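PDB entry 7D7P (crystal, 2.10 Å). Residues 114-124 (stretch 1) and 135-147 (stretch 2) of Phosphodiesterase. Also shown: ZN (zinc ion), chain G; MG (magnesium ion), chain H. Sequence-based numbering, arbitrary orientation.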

# COMPACT_ATOMS: atom_id res chain seq x y z
N MET A 114 19.00 -21.03 -0.63
CA MET A 114 18.55 -19.75 -0.08
C MET A 114 17.46 -19.96 0.97
O MET A 114 17.46 -19.29 2.01
N VAL A 115 16.53 -20.88 0.72
CA VAL A 115 15.46 -21.12 1.68
C VAL A 115 15.99 -21.87 2.90
O VAL A 115 15.56 -21.63 4.03
N LEU A 116 16.94 -22.78 2.68
CA LEU A 116 17.58 -23.46 3.81
C LEU A 116 18.31 -22.46 4.70
O LEU A 116 18.16 -22.47 5.93
N HIS A 117 19.12 -21.59 4.10
CA HIS A 117 19.90 -20.64 4.88
C HIS A 117 19.00 -19.62 5.59
O HIS A 117 19.25 -19.27 6.75
N THR A 118 17.96 -19.15 4.90
CA THR A 118 17.05 -18.19 5.52
C THR A 118 16.25 -18.84 6.65
O THR A 118 15.96 -18.20 7.66
N THR A 119 15.90 -20.12 6.49
CA THR A 119 15.25 -20.85 7.58
C THR A 119 16.18 -20.97 8.78
O THR A 119 15.75 -20.85 9.93
N TYR A 120 17.47 -21.19 8.52
CA TYR A 120 18.45 -21.24 9.60
C TYR A 120 18.55 -19.89 10.31
O TYR A 120 18.73 -19.84 11.54
N LEU A 121 18.43 -18.79 9.57
CA LEU A 121 18.45 -17.48 10.20
C LEU A 121 17.20 -17.23 11.03
O LEU A 121 17.28 -16.71 12.15
N LEU A 122 16.03 -17.62 10.50
CA LEU A 122 14.77 -17.35 11.19
C LEU A 122 14.64 -18.18 12.47
O LEU A 122 14.21 -17.66 13.50
N LEU A 123 15.01 -19.46 12.41
CA LEU A 123 14.88 -20.32 13.58
C LEU A 123 15.85 -19.91 14.67
O LEU A 123 15.52 -19.95 15.86
N THR A 124 17.07 -19.52 14.29
CA THR A 124 18.04 -19.04 15.27
C THR A 124 17.54 -17.77 15.96
O THR A 124 17.82 -17.56 17.14
N GLU A 135 12.21 -31.48 15.32
CA GLU A 135 11.60 -30.48 14.45
C GLU A 135 12.65 -29.60 13.78
O GLU A 135 12.44 -29.15 12.65
N LEU A 136 13.77 -29.35 14.45
CA LEU A 136 14.84 -28.57 13.83
C LEU A 136 15.44 -29.31 12.64
O LEU A 136 15.62 -28.73 11.57
N LEU A 137 15.75 -30.60 12.82
CA LEU A 137 16.22 -31.41 11.71
C LEU A 137 15.19 -31.47 10.59
O LEU A 137 15.55 -31.42 9.41
N ALA A 138 13.91 -31.56 10.94
CA ALA A 138 12.86 -31.60 9.93
C ALA A 138 12.78 -30.30 9.14
O ALA A 138 12.48 -30.32 7.94
N MET A 139 13.02 -29.16 9.79
CA MET A 139 12.94 -27.88 9.08
C MET A 139 14.08 -27.74 8.07
O MET A 139 13.89 -27.15 7.00
N LEU A 140 15.26 -28.26 8.40
CA LEU A 140 16.38 -28.21 7.46
C LEU A 140 16.11 -29.06 6.23
O LEU A 140 16.39 -28.63 5.10
N ILE A 141 15.58 -30.27 6.42
CA ILE A 141 15.27 -31.14 5.29
C ILE A 141 14.14 -30.55 4.45
O ILE A 141 14.21 -30.54 3.22
N ALA A 142 13.09 -30.05 5.11
CA ALA A 142 11.95 -29.51 4.37
C ALA A 142 12.35 -28.30 3.53
O ALA A 142 11.91 -28.17 2.38
N ALA A 143 13.19 -27.42 4.08
CA ALA A 143 13.58 -26.21 3.36
C ALA A 143 14.36 -26.55 2.09
O ALA A 143 14.14 -25.95 1.03
N LEU A 144 15.28 -27.51 2.18
CA LEU A 144 16.08 -27.87 1.02
C LEU A 144 15.28 -28.66 -0.00
O LEU A 144 15.59 -28.63 -1.20
N SER A 145 14.24 -29.37 0.44
CA SER A 145 13.45 -30.25 -0.40
C SER A 145 12.16 -29.62 -0.90
O SER A 145 11.41 -30.28 -1.63
N HIS A 146 11.88 -28.37 -0.54
CA HIS A 146 10.53 -27.83 -0.68
C HIS A 146 10.12 -27.59 -2.13
O HIS A 146 8.92 -27.44 -2.39
N ASP A 147 11.06 -27.54 -3.07
CA ASP A 147 10.74 -27.27 -4.47
C ASP A 147 11.33 -28.33 -5.40
O ASP A 147 11.66 -28.02 -6.55

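The most unusual feature of this contact is that an apolar helix pair leads directly into a two-metal site. Just past the second helix, His146 binds zinc through NE2 at 2.2 Å, while Asp147 bridges the metals, its OD2 lying 2.2 Å from zinc and its OD1 2.2 Å from magnesium. Water 3 also joins the ions, 2.5 Å from zinc and 2.0 Å from magnesium. Water 1, a magnesium ligand, donates to His146 O (2.8 Å). The His146 ring (chi1 p) is steadied by its other nitrogen: ND1 donates to Ala143 O at 2.7 Å, leaving NE2 for the metal. Val115, in the t rotamer, brings CG2 to 3.5 Å from His146 CE1, so a compact aliphatic group packs against the metal-bound imidazole.

The helices run roughly antiparallel, at 149°, and their axes approach to 7.8 Å. Ala143 suits this closeness: its CB points toward the first helix and lies 3.7 Å from Leu116 CA, contact with backbone that a small methyl makes possible. Ala143 CB is also 3.7 Å from Thr119 OG1. Thr119 OG1, with chi1 m, donates to Val115 O at 2.6 Å, satisfying its polarity within its own helix.

The CA-to-CB bond of Leu116 (t, p) points sideways, and the residue has the largest covered area. Leu116 CD1 meets Leu140 CD2 at 3.8 Å, and Leu116 CB meets Leu144 CD1 at 3.9 Å; a branched aliphatic chain can thus meet neighbours on the other helix at both its CB and its CD1. Leu140 (m, t) starts sideways, but its end comes nearer.

Toward the other end, where the CA atoms of Leu123 and Leu136 are 8.3 Å apart, longer side chains span the gap. Leu123 (m, t) points inward, placing CD1 3.7 Å from Leu136 CD1 and 3.8 Å from Met139 CB. Met139, m at all three chi angles, folds its chain so that CE reaches 4.2 Å from Thr119 CG2. No hydrogen bond crosses between the stretches.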

# COMPACT_ATOMS: atom_id res chain seq x y z
CB MET A 114 18.02 -18.85 -1.20
CG MET A 114 19.11 -18.20 -2.04
SD MET A 114 19.89 -16.83 -1.17
CE MET A 114 18.81 -15.47 -1.62
CB VAL A 115 14.29 -21.86 1.00
CG1 VAL A 115 13.22 -22.24 2.02
CG2 VAL A 115 13.70 -20.99 -0.09
CB LEU A 116 18.54 -24.54 3.31
CG LEU A 116 19.48 -25.08 4.40
CD1 LEU A 116 18.70 -25.85 5.45
CD2 LEU A 116 20.58 -25.95 3.80
CB HIS A 117 20.91 -19.92 3.99
CG HIS A 117 21.84 -19.02 4.74
ND1 HIS A 117 21.56 -17.69 4.97
CD2 HIS A 117 23.04 -19.25 5.32
CE1 HIS A 117 22.55 -17.14 5.65
NE2 HIS A 117 23.46 -18.07 5.88
CB THR A 118 16.11 -17.61 4.46
OG1 THR A 118 16.89 -17.09 3.37
CG2 THR A 118 15.25 -16.49 5.05
CB THR A 119 14.82 -22.24 7.10
OG1 THR A 119 13.89 -22.11 6.02
CG2 THR A 119 14.15 -23.01 8.24
CB TYR A 120 19.80 -21.68 9.03
CG TYR A 120 21.02 -21.04 9.66
CD1 TYR A 120 21.56 -21.54 10.84
CD2 TYR A 120 21.66 -19.97 9.06
CE1 TYR A 120 22.68 -20.98 11.41
CE2 TYR A 120 22.78 -19.40 9.62
CZ TYR A 120 23.29 -19.90 10.80
OH TYR A 120 24.41 -19.33 11.36
CB LEU A 121 18.61 -16.38 9.14
CG LEU A 121 19.91 -16.33 8.33
CD1 LEU A 121 19.78 -15.33 7.19
CD2 LEU A 121 21.09 -15.98 9.22
CB LEU A 122 13.60 -17.61 10.25
CG LEU A 122 13.41 -16.63 9.10
CD1 LEU A 122 12.46 -17.19 8.06
CD2 LEU A 122 12.90 -15.29 9.62
CB LEU A 123 15.09 -21.78 13.20
CG LEU A 123 14.09 -22.42 12.25
CD1 LEU A 123 14.48 -23.87 11.98
CD2 LEU A 123 12.67 -22.33 12.79
CB THR A 124 19.39 -18.79 14.59
OG1 THR A 124 19.83 -19.99 13.96
CG2 THR A 124 20.43 -18.34 15.61
CB GLU A 135 10.61 -29.62 15.24
CG GLU A 135 9.38 -30.39 15.73
CD GLU A 135 8.63 -29.66 16.83
OE1 GLU A 135 9.14 -28.63 17.33
OE2 GLU A 135 7.53 -30.12 17.21
CB LEU A 136 15.93 -28.26 14.87
CG LEU A 136 17.15 -27.49 14.36
CD1 LEU A 136 16.74 -26.12 13.83
CD2 LEU A 136 18.20 -27.36 15.45
CB LEU A 137 16.56 -32.82 12.20
CG LEU A 137 16.94 -33.86 11.14
CD1 LEU A 137 18.24 -33.47 10.44
CD2 LEU A 137 17.06 -35.25 11.76
CB ALA A 138 11.51 -31.90 10.58
CB MET A 139 12.95 -26.73 10.08
CG MET A 139 11.68 -26.64 10.92
SD MET A 139 10.19 -26.46 9.91
CE MET A 139 10.44 -24.80 9.28
CB LEU A 140 17.67 -28.65 8.15
CG LEU A 140 18.11 -27.87 9.39
CD1 LEU A 140 19.52 -28.28 9.82
CD2 LEU A 140 18.04 -26.37 9.14
CB ILE A 141 14.93 -32.56 5.79
CG1 ILE A 141 16.13 -33.19 6.49
CG2 ILE A 141 14.45 -33.43 4.64
CD1 ILE A 141 15.82 -34.50 7.19
CB ALA A 142 10.84 -29.13 5.35
CB ALA A 143 14.40 -25.29 4.26
CB LEU A 144 17.30 -28.67 1.46
CG LEU A 144 18.61 -28.51 0.70
CD1 LEU A 144 18.90 -27.05 0.36
CD2 LEU A 144 19.73 -29.09 1.53
CB SER A 145 13.11 -31.54 0.37
OG SER A 145 14.28 -32.19 0.84
CB HIS A 146 10.39 -26.53 0.11
CG HIS A 146 10.89 -25.33 -0.61
ND1 HIS A 146 12.23 -25.01 -0.70
CD2 HIS A 146 10.23 -24.36 -1.30
CE1 HIS A 146 12.38 -23.90 -1.40
NE2 HIS A 146 11.18 -23.49 -1.77
CB ASP A 147 11.21 -25.88 -4.89
CG ASP A 147 10.11 -24.83 -4.79
OD1 ASP A 147 8.92 -25.21 -4.79
OD2 ASP A 147 10.44 -23.63 -4.73
ZN ZN G . 10.29 -22.07 -3.19
MG MG H . 7.12 -24.13 -4.29
O HOH W 1 6.85 -25.50 -2.55
O HOH W 2 7.45 -22.49 -5.81
O HOH W 3 7.94 -22.85 -2.92
O HOH W 4 9.28 -20.52 -4.70
O HOH W 5 6.06 -25.11 -5.73